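Phosphatidylserine synthase (Haemophilus influenzae, PDB 3HSI) belongs to the phospholipase D superfamily of enzymes, carrying two PLD-type sequence regions and two mixed beta sheets in a single chain. Local coordinates at residues 278-283 with 362-367; 293-298 with 348-353; 300-305 with 352-357. All blocks are in the same frame, centred on the assembly; numbering follows the deposited sequence.

Contact 1 (278-283 with 362-367); sequences TPYFNF and TYHLKG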
ATOM      1  N   THR C 278     -10.145   9.471 -18.855  1.00 23.25           N
ATOM      2  CA  THR C 278      -9.858   9.228 -17.459  1.00 24.04           C
ATOM      3  C   THR C 278     -10.425  10.437 -16.714  1.00 25.29           C
ATOM      4  O   THR C 278     -10.373  11.576 -17.245  1.00 24.28           O
ATOM      5  CB  THR C 278      -8.291   9.044 -17.220  1.00 23.97           C
ATOM      6  OG1 THR C 278      -8.037   8.780 -15.841  1.00 25.60           O
ATOM      7  CG2 THR C 278      -7.516  10.268 -17.582  1.00 24.39           C
ATOM      8  N   PRO C 279     -10.967  10.221 -15.490  1.00 26.39           N
ATOM      9  CA  PRO C 279     -11.474  11.349 -14.689  1.00 27.62           C
ATOM     10  C   PRO C 279     -10.392  12.360 -14.309  1.00 29.11           C
ATOM     11  O   PRO C 279     -10.555  13.564 -14.568  1.00 30.83           O
ATOM     12  CB  PRO C 279     -12.015  10.675 -13.435  1.00 27.75           C
ATOM     13  CG  PRO C 279     -12.114   9.213 -13.798  1.00 27.72           C
ATOM     14  CD  PRO C 279     -11.065   8.944 -14.767  1.00 25.73           C
ATOM     15  N   TYR C 280      -9.300  11.866 -13.734  1.00 29.98           N
ATOM     16  CA  TYR C 280      -8.158  12.696 -13.284  1.00 31.46           C
ATOM     17  C   TYR C 280      -6.966  12.330 -14.138  1.00 29.99           C
ATOM     18  O   TYR C 280      -6.771  11.163 -14.434  1.00 30.70           O
ATOM     19  CB  TYR C 280      -7.795  12.414 -11.794  1.00 31.60           C
ATOM     20  CG  TYR C 280      -9.002  12.020 -10.956  1.00 37.21           C
ATOM     21  CD1 TYR C 280      -9.938  12.977 -10.569  1.00 41.77           C
ATOM     22  CD2 TYR C 280      -9.249  10.685 -10.623  1.00 41.52           C
ATOM     23  CE1 TYR C 280     -11.084  12.635  -9.842  1.00 44.67           C
ATOM     24  CE2 TYR C 280     -10.395  10.319  -9.891  1.00 45.92           C
ATOM     25  CZ  TYR C 280     -11.308  11.313  -9.495  1.00 48.12           C
ATOM     26  OH  TYR C 280     -12.450  10.992  -8.771  1.00 52.03           O
ATOM     27  N   PHE C 281      -6.145  13.305 -14.496  1.00 28.60           N
ATOM     28  CA  PHE C 281      -4.875  13.005 -15.107  1.00 27.09           C
ATOM     29  C   PHE C 281      -3.886  12.450 -14.083  1.00 25.70           C
ATOM     30  O   PHE C 281      -3.134  13.203 -13.463  1.00 24.04           O
ATOM     31  CB  PHE C 281      -4.283  14.242 -15.772  1.00 27.25           C
ATOM     32  CG  PHE C 281      -3.101  13.941 -16.597  1.00 27.78           C
ATOM     33  CD1 PHE C 281      -3.258  13.403 -17.879  1.00 29.53           C
ATOM     34  CD2 PHE C 281      -1.825  14.153 -16.098  1.00 29.38           C
ATOM     35  CE1 PHE C 281      -2.175  13.123 -18.663  1.00 29.17           C
ATOM     36  CE2 PHE C 281      -0.715  13.860 -16.875  1.00 29.98           C
ATOM     37  CZ  PHE C 281      -0.891  13.345 -18.157  1.00 30.89           C
ATOM     38  N   ASN C 282      -3.862  11.129 -13.936  1.00 24.92           N
ATOM     39  CA  ASN C 282      -2.965  10.502 -12.924  1.00 24.73           C
ATOM     40  C   ASN C 282      -2.614   9.073 -13.311  1.00 23.41           C
ATOM     41  O   ASN C 282      -2.957   8.157 -12.580  1.00 22.05           O
ATOM     42  CB  ASN C 282      -3.611  10.538 -11.509  1.00 24.12           C
ATOM     43  CG  ASN C 282      -2.657  10.059 -10.402  1.00 25.81           C
ATOM     44  OD1 ASN C 282      -1.460  10.338 -10.439  1.00 24.32           O
ATOM     45  ND2 ASN C 282      -3.193   9.335  -9.414  1.00 23.19           N
ATOM     46  N   PHE C 283      -1.926   8.899 -14.453  1.00 23.16           N
ATOM     47  CA  PHE C 283      -1.605   7.561 -14.973  1.00 22.94           C
ATOM     48  C   PHE C 283      -0.543   6.877 -14.127  1.00 23.07           C
ATOM     49  O   PHE C 283       0.359   7.537 -13.607  1.00 23.41           O
ATOM     50  CB  PHE C 283      -1.151   7.593 -16.445  1.00 22.61           C
ATOM     51  CG  PHE C 283      -2.222   8.022 -17.393  1.00 22.52           C
ATOM     52  CD1 PHE C 283      -3.355   7.248 -17.571  1.00 22.79           C
ATOM     53  CD2 PHE C 283      -2.091   9.187 -18.129  1.00 22.26           C
ATOM     54  CE1 PHE C 283      -4.397   7.673 -18.444  1.00 22.93           C
ATOM     55  CE2 PHE C 283      -3.094   9.599 -19.005  1.00 21.67           C
ATOM     56  CZ  PHE C 283      -4.261   8.845 -19.153  1.00 23.09           C
ATOM     57  N   THR C 362     -19.814  17.492 -13.091  1.00 21.52           N
ATOM     58  CA  THR C 362     -18.501  16.875 -12.928  1.00 21.73           C
ATOM     59  C   THR C 362     -18.282  15.748 -13.947  1.00 21.89           C
ATOM     60  O   THR C 362     -19.239  15.237 -14.603  1.00 21.09           O
ATOM     61  CB  THR C 362     -18.268  16.376 -11.512  1.00 21.94           C
ATOM     62  OG1 THR C 362     -19.299  15.461 -11.192  1.00 23.19           O
ATOM     63  CG2 THR C 362     -18.253  17.557 -10.459  1.00 22.55           C
ATOM     64  N   TYR C 363     -17.022  15.369 -14.067  1.00 20.22           N
ATOM     65  CA  TYR C 363     -16.600  14.441 -15.082  1.00 21.32           C
ATOM     66  C   TYR C 363     -16.038  13.174 -14.480  1.00 21.26           C
ATOM     67  O   TYR C 363     -15.080  13.218 -13.763  1.00 20.87           O
ATOM     68  CB  TYR C 363     -15.559  15.124 -15.957  1.00 20.37           C
ATOM     69  CG  TYR C 363     -14.962  14.304 -17.068  1.00 21.29           C
ATOM     70  CD1 TYR C 363     -15.543  14.303 -18.320  1.00 20.10           C
ATOM     71  CD2 TYR C 363     -13.758  13.588 -16.885  1.00 23.46           C
ATOM     72  CE1 TYR C 363     -14.987  13.622 -19.365  1.00 22.31           C
ATOM     73  CE2 TYR C 363     -13.184  12.872 -17.937  1.00 21.95           C
ATOM     74  CZ  TYR C 363     -13.810  12.905 -19.188  1.00 23.63           C
ATOM     75  OH  TYR C 363     -13.315  12.214 -20.275  1.00 21.59           O
ATOM     76  N   HIS C 364     -16.617  12.034 -14.828  1.00 22.27           N
ATOM     77  CA  HIS C 364     -16.112  10.770 -14.338  1.00 23.40           C
ATOM     78  C   HIS C 364     -16.023   9.687 -15.437  1.00 23.76           C
ATOM     79  O   HIS C 364     -16.350   8.539 -15.172  1.00 24.23           O
ATOM     80  CB  HIS C 364     -17.048  10.293 -13.237  1.00 23.97           C
ATOM     81  CG  HIS C 364     -16.487   9.195 -12.393  1.00 27.85           C
ATOM     82  ND1 HIS C 364     -17.052   7.926 -12.346  1.00 28.59           N
ATOM     83  CD2 HIS C 364     -15.417   9.173 -11.559  1.00 24.69           C
ATOM     84  CE1 HIS C 364     -16.351   7.175 -11.513  1.00 27.96           C
ATOM     85  NE2 HIS C 364     -15.351   7.904 -11.031  1.00 29.59           N
ATOM     86  N   LEU C 365     -15.606  10.037 -16.652  1.00 23.34           N
ATOM     87  CA  LEU C 365     -15.523   9.041 -17.732  1.00 24.25           C
ATOM     88  C   LEU C 365     -14.188   8.314 -17.725  1.00 23.90           C
ATOM     89  O   LEU C 365     -13.122   8.911 -17.478  1.00 22.82           O
ATOM     90  CB  LEU C 365     -15.690   9.678 -19.120  1.00 24.93           C
ATOM     91  CG  LEU C 365     -16.895  10.517 -19.481  1.00 26.87           C
ATOM     92  CD1 LEU C 365     -16.593  11.170 -20.822  1.00 28.94           C
ATOM     93  CD2 LEU C 365     -18.085   9.693 -19.622  1.00 28.88           C
ATOM     94  N   LYS C 366     -14.277   7.022 -17.997  1.00 24.36           N
ATOM     95  CA  LYS C 366     -13.115   6.128 -18.164  1.00 24.40           C
ATOM     96  C   LYS C 366     -13.360   5.381 -19.481  1.00 23.81           C
ATOM     97  O   LYS C 366     -14.506   5.054 -19.809  1.00 22.85           O
ATOM     98  CB  LYS C 366     -13.055   5.085 -17.037  1.00 25.29           C
ATOM     99  CG  LYS C 366     -13.256   5.590 -15.598  1.00 28.37           C
ATOM    100  CD  LYS C 366     -14.679   5.380 -15.150  1.00 31.93           C
ATOM    101  CE  LYS C 366     -14.873   5.840 -13.719  1.00 36.32           C
ATOM    102  NZ  LYS C 366     -14.096   5.068 -12.637  1.00 39.18           N
ATOM    103  N   GLY C 367     -12.294   5.132 -20.229  1.00 23.38           N
ATOM    104  CA  GLY C 367     -12.360   4.350 -21.459  1.00 22.72           C
ATOM    105  C   GLY C 367     -11.027   4.296 -22.178  1.00 22.38           C
ATOM    106  O   GLY C 367     -10.124   5.130 -21.956  1.00 22.18           O
TER
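Pro279 is the wedge of this contact, packed against the chain at 363-366 with no hydrogen bond between the two segments. Fit is tightest along the Thr278-Pro279 peptide. Leu365 O lies 3.2 Å from Pro279 N, which has no hydrogen to offer, and meets Pro279 CD at 3.4 Å, so this carbonyl abuts the start of the proline ring as a plain neighbour. Tyr363, its CG anti to the backbone N (chi1 179°), turns an edge to the same peptide: CE2 comes within 3.2 Å of Thr278 O, which lies in the plane of the ring. Further along, Pro279 CG approaches His364 CD2 obliquely at 4.0 Å, and Pro279 CD meets Lys366 CG at 4.1 Å, the two side chains crossing at about a right angle. His364, Leu365 and Lys366 spell the H-x-K of the HKD signature of the phospholipase D superfamily, whose histidine and lysine belong to the family's active site. Their polar ends are engaged elsewhere: His364 ND1 with Asp173, Lys366 NZ with Asn381 and the carbonyl of Gly379. The loose side belongs to Tyr280, which is partly exposed. Its OH only just reaches the edge of the imidazole, 4.5 Å from His364 CD2, while Pro279 CB sits 3.8 Å above the Tyr280 ring plane, over the centre.

Contact 2 (293-298 with 348-353); sequences TLLENG and SGQLVV
Gln350 has CG anti to the backbone N (chi1 -167°) and continues extended through CD (chi2 -168°), which carries its amide straight across to the last turn of helix 285-296; Leu295, with CG anti to the carbonyl carbon, extends its methyls the other way, toward the start of strand 351-356. The target is a helix C-terminus closed by a Schellman motif. Gly298, at positive phi, is its C-prime residue, with Lys299 N bonded to Leu294 O and Gly298 N bonded weakly to Leu295 O. Gln350 NE2 reinforces this end by donating to Leu295 O at 2.8 Å, fairly straight at 154°, in the carbonyl plane and on a lone pair. The same nitrogen also bonds to Lys299 O, so two carbonyls grip the amide and fix its rotation. Gly298 CA lies 3.3 Å from Gln350 NE2, bringing the turn close against the amide. Gln350 is itself placed by a turn after helix 343-348, where Gly349 forms another Schellman motif and Gln350 N makes a weak bond to Ser348 OG. On the buried flank, Phe342 touches both leucines. There the side chains of Leu295 and Leu351 cross obliquely, Leu295 CD2 touching Leu351 CB at 3.9 Å.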
ATOM      1  N   THR C 293       6.178   6.260 -25.650  1.00 21.62           N
ATOM      2  CA  THR C 293       6.674   5.440 -26.777  1.00 22.27           C
ATOM      3  C   THR C 293       5.826   5.640 -28.019  1.00 21.75           C
ATOM      4  O   THR C 293       6.372   5.788 -29.117  1.00 21.72           O
ATOM      5  CB  THR C 293       6.676   3.928 -26.427  1.00 22.23           C
ATOM      6  OG1 THR C 293       7.470   3.725 -25.264  1.00 23.81           O
ATOM      7  CG2 THR C 293       7.239   3.099 -27.588  1.00 21.42           C
ATOM      8  N   LEU C 294       4.501   5.617 -27.824  1.00 21.24           N
ATOM      9  CA  LEU C 294       3.547   5.853 -28.892  1.00 21.51           C
ATOM     10  C   LEU C 294       3.823   7.186 -29.549  1.00 22.58           C
ATOM     11  O   LEU C 294       3.896   7.259 -30.757  1.00 22.64           O
ATOM     12  CB  LEU C 294       2.109   5.799 -28.392  1.00 19.96           C
ATOM     13  CG  LEU C 294       1.667   4.418 -27.886  1.00 21.67           C
ATOM     14  CD1 LEU C 294       0.277   4.488 -27.343  1.00 18.09           C
ATOM     15  CD2 LEU C 294       1.820   3.296 -29.024  1.00 19.24           C
ATOM     16  N   LEU C 295       4.001   8.226 -28.741  1.00 23.85           N
ATOM     17  CA  LEU C 295       4.253   9.548 -29.270  1.00 24.87           C
ATOM     18  C   LEU C 295       5.591   9.603 -29.988  1.00 25.51           C
ATOM     19  O   LEU C 295       5.680  10.197 -31.064  1.00 26.61           O
ATOM     20  CB  LEU C 295       4.132  10.617 -28.187  1.00 24.14           C
ATOM     21  CG  LEU C 295       2.705  10.848 -27.690  1.00 25.87           C
ATOM     22  CD1 LEU C 295       2.739  11.767 -26.478  1.00 26.31           C
ATOM     23  CD2 LEU C 295       1.744  11.399 -28.755  1.00 22.03           C
ATOM     24  N   GLU C 296       6.616   8.950 -29.440  1.00 26.01           N
ATOM     25  CA  GLU C 296       7.933   8.885 -30.118  1.00 25.95           C
ATOM     26  C   GLU C 296       7.911   8.098 -31.443  1.00 26.55           C
ATOM     27  O   GLU C 296       8.774   8.286 -32.311  1.00 27.21           O
ATOM     28  CB  GLU C 296       9.001   8.313 -29.176  1.00 25.80           C
ATOM     29  N   ASN C 297       6.945   7.208 -31.594  1.00 26.32           N
ATOM     30  CA  ASN C 297       6.871   6.343 -32.763  1.00 26.63           C
ATOM     31  C   ASN C 297       5.781   6.754 -33.726  1.00 26.12           C
ATOM     32  O   ASN C 297       5.351   5.956 -34.539  1.00 26.18           O
ATOM     33  CB  ASN C 297       6.655   4.868 -32.347  1.00 26.96           C
ATOM     34  CG  ASN C 297       7.891   4.261 -31.698  1.00 29.54           C
ATOM     35  OD1 ASN C 297       9.011   4.568 -32.069  1.00 29.88           O
ATOM     36  ND2 ASN C 297       7.683   3.397 -30.720  1.00 34.01           N
ATOM     37  N   GLY C 298       5.298   7.982 -33.608  1.00 26.41           N
ATOM     38  CA  GLY C 298       4.361   8.521 -34.592  1.00 25.22           C
ATOM     39  C   GLY C 298       2.889   8.155 -34.457  1.00 25.11           C
ATOM     40  O   GLY C 298       2.081   8.541 -35.310  1.00 24.52           O
ATOM     41  N   SER C 348       1.873  19.699 -33.306  1.00 23.53           N
ATOM     42  CA  SER C 348       1.662  19.073 -34.589  1.00 23.45           C
ATOM     43  C   SER C 348       0.280  18.382 -34.636  1.00 23.15           C
ATOM     44  O   SER C 348      -0.132  17.902 -35.680  1.00 23.43           O
ATOM     45  CB  SER C 348       2.771  18.069 -34.848  1.00 23.47           C
ATOM     46  OG  SER C 348       2.586  16.957 -33.981  1.00 23.11           O
ATOM     47  N   GLY C 349      -0.415  18.313 -33.498  1.00 23.06           N
ATOM     48  CA  GLY C 349      -1.721  17.640 -33.435  1.00 22.04           C
ATOM     49  C   GLY C 349      -1.583  16.132 -33.295  1.00 22.06           C
ATOM     50  O   GLY C 349      -2.577  15.381 -33.358  1.00 22.38           O
ATOM     51  N   GLN C 350      -0.353  15.669 -33.092  1.00 21.65           N
ATOM     52  CA  GLN C 350      -0.132  14.254 -32.861  1.00 21.66           C
ATOM     53  C   GLN C 350      -0.753  13.831 -31.523  1.00 20.94           C
ATOM     54  O   GLN C 350      -1.275  12.725 -31.396  1.00 20.36           O
ATOM     55  CB  GLN C 350       1.368  13.913 -32.907  1.00 21.47           C
ATOM     56  CG  GLN C 350       1.621  12.395 -32.987  1.00 23.32           C
ATOM     57  CD  GLN C 350       3.067  12.026 -32.738  1.00 25.83           C
ATOM     58  OE1 GLN C 350       3.964  12.875 -32.831  1.00 26.42           O
ATOM     59  NE2 GLN C 350       3.303  10.763 -32.383  1.00 25.56           N
ATOM     60  N   LEU C 351      -0.642  14.705 -30.525  1.00 21.27           N
ATOM     61  CA  LEU C 351      -1.298  14.512 -29.234  1.00 21.22           C
ATOM     62  C   LEU C 351      -2.403  15.530 -29.115  1.00 21.33           C
ATOM     63  O   LEU C 351      -2.184  16.727 -29.311  1.00 22.18           O
ATOM     64  CB  LEU C 351      -0.303  14.686 -28.080  1.00 20.73           C
ATOM     65  CG  LEU C 351      -0.795  14.798 -26.627  1.00 18.26           C
ATOM     66  CD1 LEU C 351      -1.496  13.515 -26.150  1.00 17.61           C
ATOM     67  CD2 LEU C 351       0.387  15.048 -25.688  1.00 17.28           C
ATOM     68  N   VAL C 352      -3.593  15.041 -28.817  1.00 21.22           N
ATOM     69  CA  VAL C 352      -4.761  15.870 -28.613  1.00 20.82           C
ATOM     70  C   VAL C 352      -5.154  15.760 -27.139  1.00 21.89           C
ATOM     71  O   VAL C 352      -5.349  14.664 -26.615  1.00 22.36           O
ATOM     72  CB  VAL C 352      -5.937  15.443 -29.540  1.00 21.04           C
ATOM     73  CG1 VAL C 352      -7.255  16.160 -29.145  1.00 17.45           C
ATOM     74  CG2 VAL C 352      -5.594  15.793 -31.013  1.00 21.11           C
ATOM     75  N   VAL C 353      -5.236  16.894 -26.465  1.00 22.15           N
ATOM     76  CA  VAL C 353      -5.618  16.893 -25.073  1.00 22.95           C
ATOM     77  C   VAL C 353      -6.901  17.673 -25.037  1.00 22.62           C
ATOM     78  O   VAL C 353      -6.938  18.805 -25.503  1.00 22.51           O
ATOM     79  CB  VAL C 353      -4.527  17.533 -24.173  1.00 22.81           C
ATOM     80  CG1 VAL C 353      -5.058  17.761 -22.732  1.00 24.53           C
ATOM     81  CG2 VAL C 353      -3.296  16.644 -24.135  1.00 24.18           C
TER

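Contact 3 (300-305 with 352-357); sequences RVEIIV and VVRLWR
Five backbone hydrogen bonds zip 300-305 and 352-356 into a parallel pair, with strand axes 4.7 Å apart and 13° off parallel. They run from Val352 N to Val301 O (2.8 Å) through to Trp356 N on Val305 O (2.9 Å); Val352, Ile303, Arg354 and Val305 each use both N and O in the ladder. On the face of Glu302, Val352, Ile304 and Arg354, the extended Glu302 chain lies beside Val352, its CG 4.0 Å from Val352 CG1. It then reaches obliquely to Arg354, OE2 meeting NE at 3.0 Å in a salt bridge. The hydrogen bond in it is weak and bent (120°), and the carboxylate and guanidinium planes stand 44° apart. The other face is apolar, with Val305 CG2 3.7 Å from Leu355 CD2. In the second shell, Arg416 pairs with Glu302 OE1 and Thr419 holds Arg354 NH1, so Glu302 and Arg354 each have a second partner besides one another. Strand 273-277 extends the sheet beyond 300-306, and the antiparallel strand 419-421 extends it beyond 351-356. Helix 327-341, in the connection of this beta-alpha-beta crossover, packs on the apolar face, Phe338 against Ile303, Cys339 against Val353, and Leu335 against both Val305 and Leu355.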
ATOM      1  N   ARG C 300      -0.929   8.460 -32.970  1.00 23.21           N
ATOM      2  CA  ARG C 300      -1.709   9.549 -32.409  1.00 23.19           C
ATOM      3  C   ARG C 300      -2.301   9.145 -31.061  1.00 21.88           C
ATOM      4  O   ARG C 300      -2.621   7.965 -30.844  1.00 21.37           O
ATOM      5  CB  ARG C 300      -2.854   9.922 -33.351  1.00 23.38           C
ATOM      6  CG  ARG C 300      -2.412  10.148 -34.778  1.00 29.50           C
ATOM      7  CD  ARG C 300      -1.610  11.394 -34.915  1.00 34.22           C
ATOM      8  NE  ARG C 300      -1.261  11.683 -36.297  1.00 40.28           N
ATOM      9  CZ  ARG C 300      -0.021  11.682 -36.779  1.00 44.35           C
ATOM     10  NH1 ARG C 300       1.018  11.402 -35.994  1.00 46.19           N
ATOM     11  NH2 ARG C 300       0.190  11.980 -38.054  1.00 45.45           N
ATOM     12  N   VAL C 301      -2.478  10.139 -30.192  1.00 20.56           N
ATOM     13  CA  VAL C 301      -3.013   9.928 -28.860  1.00 20.54           C
ATOM     14  C   VAL C 301      -3.954  11.071 -28.538  1.00 20.92           C
ATOM     15  O   VAL C 301      -3.612  12.250 -28.713  1.00 20.40           O
ATOM     16  CB  VAL C 301      -1.891   9.893 -27.748  1.00 21.31           C
ATOM     17  CG1 VAL C 301      -2.535   9.719 -26.334  1.00 19.04           C
ATOM     18  CG2 VAL C 301      -0.843   8.810 -28.048  1.00 17.48           C
ATOM     19  N   GLU C 302      -5.136  10.707 -28.065  1.00 20.43           N
ATOM     20  CA  GLU C 302      -6.102  11.675 -27.626  1.00 20.50           C
ATOM     21  C   GLU C 302      -6.430  11.392 -26.149  1.00 19.69           C
ATOM     22  O   GLU C 302      -6.780  10.293 -25.794  1.00 19.57           O
ATOM     23  CB  GLU C 302      -7.363  11.574 -28.508  1.00 20.33           C
ATOM     24  CG  GLU C 302      -8.459  12.523 -28.081  1.00 25.02           C
ATOM     25  CD  GLU C 302      -9.737  12.382 -28.899  1.00 34.94           C
ATOM     26  OE1 GLU C 302      -9.775  11.554 -29.853  1.00 38.08           O
ATOM     27  OE2 GLU C 302     -10.709  13.126 -28.599  1.00 38.79           O
ATOM     28  N   ILE C 303      -6.330  12.396 -25.293  1.00 19.55           N
ATOM     29  CA  ILE C 303      -6.640  12.198 -23.885  1.00 20.45           C
ATOM     30  C   ILE C 303      -7.716  13.178 -23.495  1.00 20.45           C
ATOM     31  O   ILE C 303      -7.617  14.377 -23.797  1.00 20.53           O
ATOM     32  CB  ILE C 303      -5.381  12.390 -23.002  1.00 21.14           C
ATOM     33  CG1 ILE C 303      -4.271  11.427 -23.469  1.00 20.33           C
ATOM     34  CG2 ILE C 303      -5.759  12.192 -21.513  1.00 21.17           C
ATOM     35  CD1 ILE C 303      -2.861  11.654 -22.816  1.00 22.47           C
ATOM     36  N   ILE C 304      -8.774  12.664 -22.879  1.00 19.90           N
ATOM     37  CA  ILE C 304      -9.886  13.502 -22.488  1.00 20.24           C
ATOM     38  C   ILE C 304     -10.023  13.418 -20.977  1.00 20.89           C
ATOM     39  O   ILE C 304     -10.246  12.353 -20.442  1.00 21.06           O
ATOM     40  CB  ILE C 304     -11.226  13.034 -23.167  1.00 19.91           C
ATOM     41  CG1 ILE C 304     -10.981  12.710 -24.648  1.00 19.33           C
ATOM     42  CG2 ILE C 304     -12.323  14.094 -22.970  1.00 19.03           C
ATOM     43  CD1 ILE C 304     -12.292  12.317 -25.528  1.00 20.18           C
ATOM     44  N   VAL C 305      -9.881  14.549 -20.298  1.00 21.93           N
ATOM     45  CA  VAL C 305     -10.050  14.636 -18.847  1.00 21.78           C
ATOM     46  C   VAL C 305     -10.946  15.808 -18.533  1.00 22.05           C
ATOM     47  O   VAL C 305     -11.218  16.637 -19.402  1.00 22.72           O
ATOM     48  CB  VAL C 305      -8.685  14.855 -18.115  1.00 22.56           C
ATOM     49  CG1 VAL C 305      -7.871  13.599 -18.187  1.00 22.71           C
ATOM     50  CG2 VAL C 305      -7.919  16.017 -18.744  1.00 21.17           C
ATOM     51  N   VAL C 352      -3.593  15.041 -28.817  1.00 21.22           N
ATOM     52  CA  VAL C 352      -4.761  15.870 -28.613  1.00 20.82           C
ATOM     53  C   VAL C 352      -5.154  15.760 -27.139  1.00 21.89           C
ATOM     54  O   VAL C 352      -5.349  14.664 -26.615  1.00 22.36           O
ATOM     55  CB  VAL C 352      -5.937  15.443 -29.540  1.00 21.04           C
ATOM     56  CG1 VAL C 352      -7.255  16.160 -29.145  1.00 17.45           C
ATOM     57  CG2 VAL C 352      -5.594  15.793 -31.013  1.00 21.11           C
ATOM     58  N   VAL C 353      -5.236  16.894 -26.465  1.00 22.15           N
ATOM     59  CA  VAL C 353      -5.618  16.893 -25.073  1.00 22.95           C
ATOM     60  C   VAL C 353      -6.901  17.673 -25.037  1.00 22.62           C
ATOM     61  O   VAL C 353      -6.938  18.805 -25.503  1.00 22.51           O
ATOM     62  CB  VAL C 353      -4.527  17.533 -24.173  1.00 22.81           C
ATOM     63  CG1 VAL C 353      -5.058  17.761 -22.732  1.00 24.53           C
ATOM     64  CG2 VAL C 353      -3.296  16.644 -24.135  1.00 24.18           C
ATOM     65  N   ARG C 354      -7.954  17.068 -24.516  1.00 22.61           N
ATOM     66  CA  ARG C 354      -9.230  17.748 -24.449  1.00 23.60           C
ATOM     67  C   ARG C 354      -9.661  17.915 -23.022  1.00 23.22           C
ATOM     68  O   ARG C 354      -9.530  16.983 -22.228  1.00 24.01           O
ATOM     69  CB  ARG C 354     -10.304  16.929 -25.146  1.00 24.05           C
ATOM     70  CG  ARG C 354     -10.398  17.193 -26.588  1.00 26.94           C
ATOM     71  CD  ARG C 354     -11.238  16.101 -27.139  1.00 29.47           C
ATOM     72  NE  ARG C 354     -11.235  16.128 -28.586  1.00 32.77           N
ATOM     73  CZ  ARG C 354     -11.982  16.931 -29.326  1.00 32.68           C
ATOM     74  NH1 ARG C 354     -12.808  17.825 -28.774  1.00 32.16           N
ATOM     75  NH2 ARG C 354     -11.894  16.827 -30.635  1.00 33.03           N
ATOM     76  N   LEU C 355     -10.169  19.094 -22.699  1.00 22.81           N
ATOM     77  CA  LEU C 355     -10.666  19.357 -21.363  1.00 23.12           C
ATOM     78  C   LEU C 355     -12.189  19.491 -21.386  1.00 22.18           C
ATOM     79  O   LEU C 355     -12.737  20.327 -22.132  1.00 20.91           O
ATOM     80  CB  LEU C 355     -10.059  20.633 -20.805  1.00 23.85           C
ATOM     81  CG  LEU C 355      -8.556  20.647 -20.469  1.00 26.92           C
ATOM     82  CD1 LEU C 355      -8.215  22.021 -19.941  1.00 29.30           C
ATOM     83  CD2 LEU C 355      -8.203  19.613 -19.431  1.00 28.19           C
ATOM     84  N   TRP C 356     -12.847  18.689 -20.546  1.00 20.91           N
ATOM     85  CA  TRP C 356     -14.303  18.689 -20.456  1.00 21.21           C
ATOM     86  C   TRP C 356     -14.740  19.652 -19.374  1.00 21.24           C
ATOM     87  O   TRP C 356     -14.151  19.684 -18.282  1.00 22.12           O
ATOM     88  CB  TRP C 356     -14.829  17.272 -20.144  1.00 20.48           C
ATOM     89  CG  TRP C 356     -16.342  17.091 -20.211  1.00 19.11           C
ATOM     90  CD1 TRP C 356     -17.070  16.616 -21.286  1.00 18.17           C
ATOM     91  CD2 TRP C 356     -17.297  17.317 -19.144  1.00 17.05           C
ATOM     92  NE1 TRP C 356     -18.415  16.548 -20.947  1.00 19.50           N
ATOM     93  CE2 TRP C 356     -18.586  16.988 -19.659  1.00 17.75           C
ATOM     94  CE3 TRP C 356     -17.196  17.829 -17.835  1.00 15.90           C
ATOM     95  CZ2 TRP C 356     -19.765  17.108 -18.894  1.00 15.32           C
ATOM     96  CZ3 TRP C 356     -18.348  17.958 -17.069  1.00 15.38           C
ATOM     97  CH2 TRP C 356     -19.641  17.578 -17.609  1.00 17.56           C
ATOM     98  N   ARG C 357     -15.784  20.414 -19.679  1.00 20.36           N
ATOM     99  CA  ARG C 357     -16.346  21.352 -18.734  1.00 20.95           C
ATOM    100  C   ARG C 357     -17.785  21.708 -19.142  1.00 20.63           C
ATOM    101  O   ARG C 357     -18.035  21.988 -20.285  1.00 19.89           O
ATOM    102  CB  ARG C 357     -15.504  22.614 -18.716  1.00 21.19           C
ATOM    103  CG  ARG C 357     -15.941  23.584 -17.620  1.00 23.72           C
ATOM    104  CD  ARG C 357     -15.067  24.807 -17.584  1.00 29.83           C
ATOM    105  NE  ARG C 357     -15.527  25.605 -16.463  1.00 36.82           N
ATOM    106  CZ  ARG C 357     -14.905  26.642 -15.918  1.00 38.62           C
ATOM    107  NH1 ARG C 357     -13.736  27.070 -16.387  1.00 37.95           N
ATOM    108  NH2 ARG C 357     -15.485  27.251 -14.878  1.00 40.92           N
TER

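From the N terminus, the chain passes first through 278-283, just after strand 273-277, and contact 1 closes this widest loop last, at 362-367; contacts 2 and 3 both lie within it. These two cross: 293-298 opens before 300-305, and its partner 348-353 comes before the end of 352-357, with Val352 and Val353 shared. Contact 2 ties the end of helix 285-296 to the beginning of strand 351-356, and contact 3 pairs that strand with 300-306. Contacts 1 and 3, with centres about 10 Å apart, join through Tyr363 OH, probably hydrogen-bonded to Ile304 O, and through Tyr363 packing on Trp356. Tyr363 so joins the signature segment to the parallel strands 300-306 and 351-356 of a larger mixed sheet.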